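Local coordinates for protein rhamnosidase B (Bacillus sp., PDB 2OKX) that hydrolyses terminal alpha-L-rhamnosyl residues from rhamnosides, acting as a glycoside hydrolase of family 78, whose members invert the anomeric configuration, at residues S18-W23 / P389-E394; L95-G98 / Y103-R106; A685-P690 / S763-V768; A738-E743 / A747-I752. All blocks are in the same frame, centred on the assembly; numbering follows the deposited sequence.

Contact 1: S18-W23 / P389-E394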
loop_
_atom_site.group_PDB
_atom_site.type_symbol
_atom_site.label_atom_id
_atom_site.label_comp_id
_atom_site.label_asym_id
_atom_site.label_seq_id
_atom_site.Cartn_x
_atom_site.Cartn_y
_atom_site.Cartn_z
ATOM N N SER A 18 21.576 -11.321 -7.951
ATOM C CA SER A 18 20.319 -10.850 -7.381
ATOM C C SER A 18 20.022 -11.602 -6.087
ATOM O O SER A 18 19.160 -12.477 -6.042
ATOM C CB SER A 18 19.177 -11.053 -8.384
ATOM O OG SER A 18 17.947 -10.559 -7.880
ATOM N N PRO A 19 20.745 -11.264 -5.013
ATOM C CA PRO A 19 20.548 -11.917 -3.720
ATOM C C PRO A 19 19.213 -11.523 -3.100
ATOM O O PRO A 19 18.667 -10.456 -3.397
ATOM C CB PRO A 19 21.735 -11.420 -2.904
ATOM C CG PRO A 19 21.925 -10.033 -3.429
ATOM C CD PRO A 19 21.780 -10.218 -4.922
ATOM N N ARG A 20 18.691 -12.391 -2.244
ATOM C CA ARG A 20 17.424 -12.125 -1.580
ATOM C C ARG A 20 17.613 -11.213 -0.375
ATOM O O ARG A 20 18.519 -11.422 0.436
ATOM C CB ARG A 20 16.788 -13.433 -1.097
ATOM C CG ARG A 20 15.506 -13.245 -0.270
ATOM C CD ARG A 20 15.236 -14.478 0.584
ATOM N NE ARG A 20 14.049 -14.379 1.438
ATOM C CZ ARG A 20 12.796 -14.546 1.020
ATOM N NH1 ARG A 20 12.538 -14.815 -0.258
ATOM N NH2 ARG A 20 11.797 -14.487 1.891
ATOM N N ASN A 21 16.761 -10.199 -0.275
ATOM C CA ASN A 21 16.772 -9.291 0.869
ATOM C C ASN A 21 18.178 -8.936 1.354
ATOM O O ASN A 21 18.529 -9.205 2.498
ATOM C CB ASN A 21 15.978 -9.953 2.002
ATOM C CG ASN A 21 15.769 -9.042 3.202
ATOM O OD1 ASN A 21 15.445 -9.511 4.294
ATOM N ND2 ASN A 21 15.938 -7.748 3.003
ATOM N N GLU A 22 18.979 -8.322 0.488
ATOM C CA GLU A 22 20.333 -7.946 0.871
ATOM C C GLU A 22 20.554 -6.442 0.825
ATOM O O GLU A 22 20.254 -5.791 -0.172
ATOM C CB GLU A 22 21.361 -8.627 -0.045
ATOM C CG GLU A 22 22.809 -8.251 0.267
ATOM C CD GLU A 22 23.816 -8.971 -0.616
ATOM O OE1 GLU A 22 24.344 -8.351 -1.571
ATOM O OE2 GLU A 22 24.069 -10.165 -0.356
ATOM N N TRP A 23 21.083 -5.898 1.916
ATOM C CA TRP A 23 21.381 -4.474 1.991
ATOM C C TRP A 23 22.894 -4.335 1.821
ATOM O O TRP A 23 23.669 -4.894 2.594
ATOM C CB TRP A 23 20.917 -3.911 3.339
ATOM C CG TRP A 23 19.413 -3.917 3.492
ATOM C CD1 TRP A 23 18.501 -4.457 2.624
ATOM C CD2 TRP A 23 18.654 -3.352 4.569
ATOM N NE1 TRP A 23 17.223 -4.262 3.094
ATOM C CE2 TRP A 23 17.288 -3.587 4.285
ATOM C CE3 TRP A 23 18.994 -2.670 5.745
ATOM C CZ2 TRP A 23 16.260 -3.162 5.138
ATOM C CZ3 TRP A 23 17.969 -2.248 6.593
ATOM C CH2 TRP A 23 16.621 -2.496 6.283
ATOM N N PRO A 389 17.196 -21.959 4.186
ATOM C CA PRO A 389 17.573 -21.048 5.274
ATOM C C PRO A 389 17.164 -19.581 5.126
ATOM O O PRO A 389 16.668 -18.980 6.074
ATOM C CB PRO A 389 19.086 -21.214 5.346
ATOM C CG PRO A 389 19.266 -22.659 4.987
ATOM C CD PRO A 389 18.343 -22.802 3.798
ATOM N N SER A 390 17.375 -19.007 3.946
ATOM C CA SER A 390 17.043 -17.605 3.716
ATOM C C SER A 390 15.541 -17.303 3.775
ATOM O O SER A 390 15.138 -16.139 3.846
ATOM C CB SER A 390 17.615 -17.142 2.374
ATOM O OG SER A 390 17.043 -17.855 1.292
ATOM N N LEU A 391 14.722 -18.348 3.760
ATOM C CA LEU A 391 13.271 -18.186 3.800
ATOM C C LEU A 391 12.738 -18.507 5.188
ATOM O O LEU A 391 11.533 -18.640 5.381
ATOM C CB LEU A 391 12.609 -19.130 2.784
ATOM C CG LEU A 391 13.122 -19.091 1.340
ATOM C CD1 LEU A 391 12.333 -20.081 0.489
ATOM C CD2 LEU A 391 12.992 -17.684 0.782
ATOM N N TYR A 392 13.640 -18.612 6.155
ATOM C CA TYR A 392 13.262 -18.973 7.515
ATOM C C TYR A 392 13.971 -18.151 8.584
ATOM O O TYR A 392 15.164 -17.867 8.468
ATOM C CB TYR A 392 13.588 -20.454 7.731
ATOM C CG TYR A 392 13.358 -20.961 9.132
ATOM C CD1 TYR A 392 12.122 -21.479 9.511
ATOM C CD2 TYR A 392 14.382 -20.934 10.081
ATOM C CE1 TYR A 392 11.909 -21.962 10.796
ATOM C CE2 TYR A 392 14.178 -21.413 11.374
ATOM C CZ TYR A 392 12.941 -21.926 11.721
ATOM O OH TYR A 392 12.729 -22.416 12.987
ATOM N N THR A 393 13.237 -17.778 9.630
ATOM C CA THR A 393 13.827 -17.028 10.736
ATOM C C THR A 393 13.054 -17.195 12.039
ATOM O O THR A 393 11.825 -17.253 12.045
ATOM C CB THR A 393 13.945 -15.510 10.435
ATOM O OG1 THR A 393 14.679 -14.878 11.495
ATOM C CG2 THR A 393 12.558 -14.859 10.334
ATOM N N GLU A 394 13.791 -17.287 13.142
ATOM C CA GLU A 394 13.196 -17.428 14.463
ATOM C C GLU A 394 13.177 -16.075 15.180
ATOM O O GLU A 394 12.829 -15.981 16.352
ATOM C CB GLU A 394 13.964 -18.478 15.277
ATOM C CG GLU A 394 13.557 -19.906 14.919
ATOM C CD GLU A 394 14.516 -20.966 15.441
ATOM O OE1 GLU A 394 15.071 -20.787 16.544
ATOM O OE2 GLU A 394 14.697 -21.988 14.747
HETATM O O HOH W 1 12.723 -14.856 4.829
#

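Contact 2: L95-G98 / Y103-R106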
loop_
_atom_site.group_PDB
_atom_site.type_symbol
_atom_site.label_atom_id
_atom_site.label_comp_id
_atom_site.label_asym_id
_atom_site.label_seq_id
_atom_site.Cartn_x
_atom_site.Cartn_y
_atom_site.Cartn_z
ATOM N N LEU A 95 19.238 -1.367 -1.112
ATOM C CA LEU A 95 18.445 -2.504 -0.665
ATOM C C LEU A 95 18.044 -3.265 -1.921
ATOM O O LEU A 95 17.409 -2.696 -2.804
ATOM C CB LEU A 95 17.168 -2.048 0.055
ATOM C CG LEU A 95 17.215 -1.247 1.359
ATOM C CD1 LEU A 95 17.683 0.181 1.082
ATOM C CD2 LEU A 95 15.822 -1.232 1.978
ATOM N N HIS A 96 18.441 -4.528 -2.030
ATOM C CA HIS A 96 18.036 -5.310 -3.193
ATOM C C HIS A 96 17.101 -6.406 -2.711
ATOM O O HIS A 96 17.491 -7.252 -1.915
ATOM C CB HIS A 96 19.226 -5.946 -3.909
ATOM C CG HIS A 96 18.832 -6.682 -5.148
ATOM N ND1 HIS A 96 18.418 -6.033 -6.293
ATOM C CD2 HIS A 96 18.662 -8.005 -5.382
ATOM C CE1 HIS A 96 18.005 -6.925 -7.174
ATOM N NE2 HIS A 96 18.142 -8.129 -6.647
ATOM N N PHE A 97 15.868 -6.390 -3.200
ATOM C CA PHE A 97 14.876 -7.369 -2.779
ATOM C C PHE A 97 15.142 -8.784 -3.283
ATOM O O PHE A 97 14.997 -9.747 -2.533
ATOM C CB PHE A 97 13.475 -6.927 -3.222
ATOM C CG PHE A 97 13.068 -5.570 -2.705
ATOM C CD1 PHE A 97 13.415 -5.163 -1.419
ATOM C CD2 PHE A 97 12.307 -4.712 -3.494
ATOM C CE1 PHE A 97 13.008 -3.918 -0.922
ATOM C CE2 PHE A 97 11.894 -3.468 -3.010
ATOM C CZ PHE A 97 12.245 -3.072 -1.721
ATOM N N GLY A 98 15.519 -8.905 -4.553
ATOM C CA GLY A 98 15.773 -10.217 -5.125
ATOM C C GLY A 98 14.482 -10.997 -5.297
ATOM O O GLY A 98 14.493 -12.195 -5.590
ATOM N N TYR A 103 5.332 -3.301 -6.533
ATOM C CA TYR A 103 5.906 -2.015 -6.927
ATOM C C TYR A 103 7.375 -2.133 -7.323
ATOM O O TYR A 103 8.125 -1.153 -7.314
ATOM C CB TYR A 103 5.718 -0.941 -5.832
ATOM C CG TYR A 103 6.097 -1.308 -4.403
ATOM C CD1 TYR A 103 7.415 -1.624 -4.056
ATOM C CD2 TYR A 103 5.143 -1.258 -3.381
ATOM C CE1 TYR A 103 7.772 -1.873 -2.726
ATOM C CE2 TYR A 103 5.490 -1.502 -2.051
ATOM C CZ TYR A 103 6.807 -1.806 -1.730
ATOM O OH TYR A 103 7.153 -2.029 -0.414
ATOM N N TYR A 104 7.765 -3.347 -7.698
ATOM C CA TYR A 104 9.130 -3.635 -8.109
ATOM C C TYR A 104 9.192 -4.948 -8.881
ATOM O O TYR A 104 8.633 -5.954 -8.450
ATOM C CB TYR A 104 10.046 -3.722 -6.880
ATOM C CG TYR A 104 11.407 -4.318 -7.181
ATOM C CD1 TYR A 104 11.677 -5.661 -6.916
ATOM C CD2 TYR A 104 12.407 -3.551 -7.779
ATOM C CE1 TYR A 104 12.914 -6.234 -7.246
ATOM C CE2 TYR A 104 13.644 -4.108 -8.113
ATOM C CZ TYR A 104 13.889 -5.449 -7.845
ATOM O OH TYR A 104 15.104 -5.996 -8.184
ATOM N N LEU A 105 9.857 -4.926 -10.032
ATOM C CA LEU A 105 10.013 -6.134 -10.840
ATOM C C LEU A 105 11.467 -6.568 -10.708
ATOM O O LEU A 105 12.383 -5.791 -10.987
ATOM C CB LEU A 105 9.660 -5.865 -12.307
ATOM C CG LEU A 105 8.163 -5.714 -12.621
ATOM C CD1 LEU A 105 7.652 -4.357 -12.135
ATOM C CD2 LEU A 105 7.949 -5.841 -14.121
ATOM N N ARG A 106 11.674 -7.804 -10.270
ATOM C CA ARG A 106 13.021 -8.324 -10.070
ATOM C C ARG A 106 13.968 -8.068 -11.238
ATOM O O ARG A 106 13.661 -8.378 -12.392
ATOM C CB ARG A 106 12.985 -9.828 -9.787
ATOM C CG ARG A 106 14.305 -10.354 -9.239
ATOM C CD ARG A 106 14.382 -11.868 -9.210
ATOM N NE ARG A 106 15.607 -12.308 -8.547
ATOM C CZ ARG A 106 15.979 -13.576 -8.412
ATOM N NH1 ARG A 106 15.220 -14.550 -8.901
ATOM N NH2 ARG A 106 17.103 -13.872 -7.773
#

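Contact 3: A685-P690 / S763-V768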
loop_
_atom_site.group_PDB
_atom_site.type_symbol
_atom_site.label_atom_id
_atom_site.label_comp_id
_atom_site.label_asym_id
_atom_site.label_seq_id
_atom_site.Cartn_x
_atom_site.Cartn_y
_atom_site.Cartn_z
ATOM N N ALA A 685 -18.755 -5.892 -1.551
ATOM C CA ALA A 685 -20.096 -6.191 -1.068
ATOM C C ALA A 685 -20.628 -7.404 -1.827
ATOM O O ALA A 685 -20.099 -7.757 -2.879
ATOM C CB ALA A 685 -21.007 -4.992 -1.287
ATOM N N PRO A 686 -21.685 -8.048 -1.301
ATOM C CA PRO A 686 -22.328 -9.232 -1.885
ATOM C C PRO A 686 -22.923 -9.038 -3.280
ATOM O O PRO A 686 -23.961 -9.618 -3.597
ATOM C CB PRO A 686 -23.407 -9.581 -0.860
ATOM C CG PRO A 686 -22.846 -9.067 0.418
ATOM C CD PRO A 686 -22.286 -7.734 0.005
ATOM N N ILE A 687 -22.277 -8.218 -4.102
ATOM C CA ILE A 687 -22.740 -7.979 -5.466
ATOM C C ILE A 687 -22.521 -9.262 -6.261
ATOM O O ILE A 687 -21.501 -9.930 -6.092
ATOM C CB ILE A 687 -21.927 -6.852 -6.154
ATOM C CG1 ILE A 687 -22.233 -5.505 -5.502
ATOM C CG2 ILE A 687 -22.239 -6.813 -7.647
ATOM C CD1 ILE A 687 -21.390 -4.371 -6.045
ATOM N N ASP A 688 -23.471 -9.613 -7.123
ATOM C CA ASP A 688 -23.310 -10.815 -7.929
ATOM C C ASP A 688 -22.428 -10.421 -9.109
ATOM O O ASP A 688 -22.907 -10.136 -10.208
ATOM C CB ASP A 688 -24.673 -11.338 -8.398
ATOM C CG ASP A 688 -24.609 -12.777 -8.887
ATOM O OD1 ASP A 688 -23.664 -13.499 -8.503
ATOM O OD2 ASP A 688 -25.513 -13.191 -9.643
ATOM N N GLN A 689 -21.125 -10.389 -8.852
ATOM C CA GLN A 689 -20.139 -10.010 -9.853
ATOM C C GLN A 689 -19.139 -11.150 -10.032
ATOM O O GLN A 689 -17.966 -11.031 -9.675
ATOM C CB GLN A 689 -19.431 -8.722 -9.402
ATOM C CG GLN A 689 -18.743 -8.832 -8.044
ATOM C CD GLN A 689 -18.376 -7.482 -7.440
ATOM O OE1 GLN A 689 -18.045 -6.533 -8.154
ATOM N NE2 GLN A 689 -18.418 -7.398 -6.112
ATOM N N PRO A 690 -19.597 -12.277 -10.598
ATOM C CA PRO A 690 -18.739 -13.445 -10.820
ATOM C C PRO A 690 -17.643 -13.197 -11.848
ATOM O O PRO A 690 -17.786 -12.356 -12.734
ATOM C CB PRO A 690 -19.730 -14.505 -11.282
ATOM C CG PRO A 690 -20.701 -13.693 -12.091
ATOM C CD PRO A 690 -20.928 -12.487 -11.197
ATOM N N SER A 763 -28.481 -4.826 -6.488
ATOM C CA SER A 763 -27.668 -3.990 -5.615
ATOM C C SER A 763 -27.805 -2.505 -5.917
ATOM O O SER A 763 -28.138 -2.110 -7.032
ATOM C CB SER A 763 -26.199 -4.388 -5.747
ATOM O OG SER A 763 -25.740 -4.148 -7.067
ATOM N N MET A 764 -27.549 -1.684 -4.906
ATOM C CA MET A 764 -27.605 -0.238 -5.073
ATOM C C MET A 764 -26.496 0.166 -6.032
ATOM O O MET A 764 -26.662 1.074 -6.848
ATOM C CB MET A 764 -27.391 0.461 -3.734
ATOM C CG MET A 764 -28.632 0.545 -2.875
ATOM S SD MET A 764 -29.910 1.482 -3.733
ATOM C CE MET A 764 -29.126 3.092 -3.848
ATOM N N GLN A 765 -25.364 -0.529 -5.924
ATOM C CA GLN A 765 -24.196 -0.259 -6.751
ATOM C C GLN A 765 -24.499 -0.215 -8.247
ATOM O O GLN A 765 -24.190 0.763 -8.928
ATOM C CB GLN A 765 -23.104 -1.307 -6.485
ATOM C CG GLN A 765 -22.409 -1.207 -5.119
ATOM C CD GLN A 765 -23.133 -1.940 -3.999
ATOM O OE1 GLN A 765 -22.561 -2.179 -2.933
ATOM N NE2 GLN A 765 -24.390 -2.297 -4.231
ATOM N N THR A 766 -25.094 -1.284 -8.762
ATOM C CA THR A 766 -25.409 -1.349 -10.181
ATOM C C THR A 766 -26.337 -0.226 -10.622
ATOM O O THR A 766 -26.171 0.331 -11.704
ATOM C CB THR A 766 -26.040 -2.705 -10.539
ATOM O OG1 THR A 766 -25.104 -3.750 -10.242
ATOM C CG2 THR A 766 -26.395 -2.756 -12.025
ATOM N N GLN A 767 -27.308 0.106 -9.778
ATOM C CA GLN A 767 -28.259 1.167 -10.094
ATOM C C GLN A 767 -27.550 2.522 -10.128
ATOM O O GLN A 767 -27.769 3.325 -11.038
ATOM C CB GLN A 767 -29.384 1.205 -9.055
ATOM C CG GLN A 767 -29.991 -0.150 -8.708
ATOM C CD GLN A 767 -30.252 -1.017 -9.928
ATOM O OE1 GLN A 767 -30.827 -0.564 -10.919
ATOM N NE2 GLN A 767 -29.837 -2.280 -9.854
ATOM N N VAL A 768 -26.705 2.773 -9.130
ATOM C CA VAL A 768 -25.967 4.029 -9.063
ATOM C C VAL A 768 -25.103 4.199 -10.309
ATOM O O VAL A 768 -25.065 5.274 -10.906
ATOM C CB VAL A 768 -25.057 4.085 -7.806
ATOM C CG1 VAL A 768 -24.136 5.294 -7.879
ATOM C CG2 VAL A 768 -25.910 4.162 -6.551
#

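Contact 4: A738-E743 / A747-I752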
loop_
_atom_site.group_PDB
_atom_site.type_symbol
_atom_site.label_atom_id
_atom_site.label_comp_id
_atom_site.label_asym_id
_atom_site.label_seq_id
_atom_site.Cartn_x
_atom_site.Cartn_y
_atom_site.Cartn_z
ATOM N N ALA A 738 -31.906 -3.228 -23.091
ATOM C CA ALA A 738 -32.742 -4.265 -23.688
ATOM C C ALA A 738 -32.625 -5.621 -22.997
ATOM O O ALA A 738 -33.594 -6.378 -22.942
ATOM C CB ALA A 738 -32.398 -4.411 -25.166
ATOM N N VAL A 739 -31.447 -5.920 -22.459
ATOM C CA VAL A 739 -31.215 -7.208 -21.814
ATOM C C VAL A 739 -31.119 -7.203 -20.289
ATOM O O VAL A 739 -31.865 -7.908 -19.607
ATOM C CB VAL A 739 -29.919 -7.857 -22.362
ATOM C CG1 VAL A 739 -29.738 -9.249 -21.771
ATOM C CG2 VAL A 739 -29.967 -7.912 -23.883
ATOM N N LEU A 740 -30.197 -6.406 -19.762
ATOM C CA LEU A 740 -29.949 -6.345 -18.324
ATOM C C LEU A 740 -30.994 -5.696 -17.419
ATOM O O LEU A 740 -30.798 -5.627 -16.205
ATOM C CB LEU A 740 -28.586 -5.695 -18.088
ATOM C CG LEU A 740 -27.447 -6.486 -18.738
ATOM C CD1 LEU A 740 -26.129 -5.748 -18.576
ATOM C CD2 LEU A 740 -27.375 -7.873 -18.106
ATOM N N TRP A 741 -32.103 -5.233 -17.986
ATOM C CA TRP A 741 -33.146 -4.608 -17.178
ATOM C C TRP A 741 -34.284 -5.571 -16.845
ATOM O O TRP A 741 -34.702 -6.368 -17.686
ATOM C CB TRP A 741 -33.699 -3.372 -17.896
ATOM C CG TRP A 741 -34.866 -2.729 -17.199
ATOM C CD1 TRP A 741 -36.190 -3.005 -17.392
ATOM C CD2 TRP A 741 -34.813 -1.710 -16.190
ATOM N NE1 TRP A 741 -36.965 -2.222 -16.568
ATOM C CE2 TRP A 741 -36.145 -1.418 -15.820
ATOM C CE3 TRP A 741 -33.768 -1.016 -15.561
ATOM C CZ2 TRP A 741 -36.463 -0.459 -14.847
ATOM C CZ3 TRP A 741 -34.084 -0.063 -14.594
ATOM C CH2 TRP A 741 -35.421 0.205 -14.249
ATOM N N ASP A 742 -34.774 -5.498 -15.610
ATOM C CA ASP A 742 -35.874 -6.347 -15.159
ATOM C C ASP A 742 -37.113 -5.486 -14.933
ATOM O O ASP A 742 -37.101 -4.578 -14.102
ATOM C CB ASP A 742 -35.507 -7.056 -13.854
ATOM C CG ASP A 742 -36.535 -8.100 -13.450
ATOM O OD1 ASP A 742 -36.640 -9.129 -14.150
ATOM O OD2 ASP A 742 -37.241 -7.896 -12.439
ATOM N N GLU A 743 -38.181 -5.777 -15.669
ATOM C CA GLU A 743 -39.421 -5.017 -15.551
ATOM C C GLU A 743 -40.104 -5.159 -14.196
ATOM O O GLU A 743 -40.535 -4.167 -13.610
ATOM C CB GLU A 743 -40.396 -5.425 -16.658
ATOM C CG GLU A 743 -39.932 -5.048 -18.057
ATOM C CD GLU A 743 -39.818 -3.546 -18.254
ATOM O OE1 GLU A 743 -39.362 -3.125 -19.339
ATOM O OE2 GLU A 743 -40.185 -2.786 -17.330
ATOM N N ALA A 747 -35.263 -2.395 -12.196
ATOM C CA ALA A 747 -33.866 -2.146 -11.858
ATOM C C ALA A 747 -33.000 -3.087 -12.683
ATOM O O ALA A 747 -33.484 -4.105 -13.181
ATOM C CB ALA A 747 -33.633 -2.393 -10.373
ATOM N N TYR A 748 -31.723 -2.749 -12.833
ATOM C CA TYR A 748 -30.814 -3.590 -13.599
ATOM C C TYR A 748 -30.312 -4.745 -12.744
ATOM O O TYR A 748 -30.056 -4.579 -11.549
ATOM C CB TYR A 748 -29.616 -2.784 -14.103
ATOM C CG TYR A 748 -29.983 -1.610 -14.977
ATOM C CD1 TYR A 748 -30.416 -0.407 -14.420
ATOM C CD2 TYR A 748 -29.899 -1.703 -16.365
ATOM C CE1 TYR A 748 -30.752 0.677 -15.225
ATOM C CE2 TYR A 748 -30.235 -0.627 -17.180
ATOM C CZ TYR A 748 -30.660 0.559 -16.605
ATOM O OH TYR A 748 -30.986 1.626 -17.410
ATOM N N ILE A 749 -30.177 -5.916 -13.362
ATOM C CA ILE A 749 -29.695 -7.099 -12.662
ATOM C C ILE A 749 -28.177 -7.006 -12.536
ATOM O O ILE A 749 -27.517 -6.407 -13.383
ATOM C CB ILE A 749 -30.056 -8.390 -13.428
ATOM C CG1 ILE A 749 -29.359 -8.405 -14.789
ATOM C CG2 ILE A 749 -31.566 -8.479 -13.606
ATOM C CD1 ILE A 749 -29.578 -9.687 -15.580
ATOM N N ASP A 750 -27.627 -7.594 -11.480
ATOM C CA ASP A 750 -26.187 -7.553 -11.270
ATOM C C ASP A 750 -25.390 -8.185 -12.400
ATOM O O ASP A 750 -24.334 -7.672 -12.776
ATOM C CB ASP A 750 -25.816 -8.225 -9.948
ATOM C CG ASP A 750 -25.762 -7.246 -8.793
ATOM O OD1 ASP A 750 -26.049 -6.047 -9.011
ATOM O OD2 ASP A 750 -25.427 -7.673 -7.668
ATOM N N CYS A 751 -25.888 -9.290 -12.949
ATOM C CA CYS A 751 -25.161 -9.954 -14.023
ATOM C C CYS A 751 -25.918 -11.091 -14.693
ATOM O O CYS A 751 -27.063 -11.402 -14.354
ATOM C CB CYS A 751 -23.856 -10.530 -13.478
ATOM S SG CYS A 751 -24.117 -11.991 -12.425
ATOM N N ILE A 752 -25.236 -11.697 -15.657
ATOM C CA ILE A 752 -25.721 -12.853 -16.395
ATOM C C ILE A 752 -24.553 -13.826 -16.283
ATOM O O ILE A 752 -23.463 -13.566 -16.797
ATOM C CB ILE A 752 -25.973 -12.547 -17.889
ATOM C CG1 ILE A 752 -27.173 -11.611 -18.039
ATOM C CG2 ILE A 752 -26.227 -13.847 -18.648
ATOM C CD1 ILE A 752 -27.526 -11.295 -19.483
#

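Contact 1: S18-W23 / P389-E394
Arg20 reaches across to Ser390 and Leu391 in a small, partly buried contact, held by one long side chain, between two beta-sheets. Residues 18-23 lead into strand 22-31 of a seven-stranded antiparallel sheet. Residues 389-394 run from a short 3-10 turn into strand 392-393, an edge strand of a five-stranded antiparallel sheet, where Thr393 pairs with Ala222.

The side chain of Arg20 leaves its backbone with CG anti to the amide nitrogen (chi1 175°) and stays extended as far as NE, which carries the guanidinium over to the turn. The side chains of Arg20 and Leu391 cross at about a right angle. The CD2 methyl lies over the centre of one guanidinium face, with Leu391 CD2 3.2 Å from Arg20 CZ, a tight fit of a methyl on a flat cation. On the way there the aliphatic part of the arginine passes Ser390, and Arg20 CD comes within 3.9 Å of Ser390 OG. Arg20 NE is 3.2 Å from Ser390 O. A water bridges the same pair of residues: it accepts from Arg20 NH2 at 3.1 Å and lies 2.9 Å from Ser390 O, to which it can donate.

The main polar partner of the arginine is Asp224, just beyond strand 219-223, which forms a salt bridge with Arg20 NH2 and is also tied to Leu391 through the backbone. This salt bridge probably offsets the positive charge, while a methyl packs on the guanidinium face, which is likely to fix the plane of the group and to limit its rotation.

Contact 2: L95-G98 / Y103-R106
Gly98 and Arg106 are the closest backbone points of the two segments, their CA atoms 6.0 Å apart. Both belong to the connection from strand 87-96 to strand 110-117, which leads from one sheet of the N-terminal beta-sandwich to the other. Residues 95-98 run off the first strand, with Gly98 left-handed (phi 70°). Residues 103-106, irregular loop, approach only at this end; the backbones are well apart at Leu95 and Tyr103.

The side chains between them centre on a T-shaped aromatic pair. The edge of Phe97 points at the face of Tyr104, with ring centroids 5.3 Å apart, planes at 86° and Phe97 CD2 3.6 Å from Tyr104 CD1. Swung away from its own backbone N (chi1 167°), Tyr104 turns its face to that edge and takes its hydroxyl to the imidazole: Tyr104 OH is 3.2 Å from His96 CE1. That hydroxyl is anchored by Asp47 and the amide of Gly107, while the ring nitrogens of His96 meet the carbonyl of Asp47 and Ser18.

Arg106 is held by Asn235 and Ser18, and Gly98 O sits 3.1 Å above its guanidinium plane, displaced toward the rim, too steep for Arg106 NE to donate.

Contact 3: A685-P690 / S763-V768
Ser763, the N-cap of helix 764-772 in the alpha-barrel catalytic domain, and Gln765 in its first turn receive Ile687 from the long loop between helix 647-665 and strand 694-695. The contact is buried and apolar in its main part.

Ile687 and Gln765 carry it. The CD1 end of the isoleucine lies across the stem of the glutamine at a slant, with Ile687 CD1 3.5 Å from both Gln765 CB and Gln765 CG. A bend at chi2 (86°) folds the glutamine back, which brings its CD within 3.6 Å of Ile687 CD1. If an alanine stood at Gln765, CB would remain but CG and CD would be gone, which would probably open a gap beside Ile687 CD1. A glycerol molecule, probably from the crystallisation liquor, is bound about 6 Å from the glutamine side chain.

Next to this, Ile687 CG1 touches Ser763 OG at 4.1 Å. As the cap of the helix, Ser763 OG accepts a weak but straight bond from Thr766 N (3.4 Å, 170°), and it is bound in turn by Asp750 of strand 747-752. Asp750 also receives the amide of Asp688, the centre of an inverse gamma turn that starts at Ile687, so one carboxylate ties the loop to the cap. The first turn is further tied by Gln767, whose NE2 donates to Ser763 O over 3.3 Å at an angle of 149°, the carbonyl oxygen lying close to the plane of the glutamine amide.

Contact 4: A738-E743 / A747-I752
Trp741 drives the edge of its six-membered ring into the face of Tyr748 in a T-shaped pair, centroids 4.8 Å apart and planes at 81°, with Trp741 CE3 over the middle of the tyrosine ring. One face of the same indole covers the backbone of Ala747, whose N is 3.3 Å from Trp741 CH2. A chi1 of 175° points the indole away from its own amide nitrogen and out over the neighbouring strand to meet both. A serine in place of Trp741 would probably leave the Tyr748 ring without its edge partner and the Ala747 backbone uncovered on that side.

The two backbones form an antiparallel beta hairpin, strands 741-742 and 747-752, in which Trp741 and Tyr748 are a non-hydrogen-bonded pair. Leu740 O receives Ile749 N at 2.9 Å and nearly straight (165°), and Asp742 N donates to Ala747 O over 3.1 Å; the return bond from Ala747 N to Asp742 O is weak.

Where the strand joins helix 723-739, Leu740 CD2 packs on Ile752 CD1 at 3.7 Å and on Ile749 CD1 at 3.8 Å. Farther out, Arg780 makes a cation-pi contact with the indole, and Asn737 in the last turn of the helix holds Tyr748 OH.

In the fold
The four contacts form two close pairs. Contacts 1 and 2 have centres about 13 Å apart and meet on neighbouring strands 22-31 and 87-96, where Ser18 and Glu22 bond to His96; contact 2 lies within the long chain excursion that contact 1 closes. Contacts 3 and 4, about 12 Å apart, are linked by Asp750, and the hairpin of contact 4 falls within the span of contact 3. Between the pairs, centres are about 37 to 52 Å apart. Contact 1 links the N-terminal sheet to the five-stranded sheet that holds strand 392-393, while contacts 3 and 4 stay within the catalytic domain; the pairs follow each other along the chain.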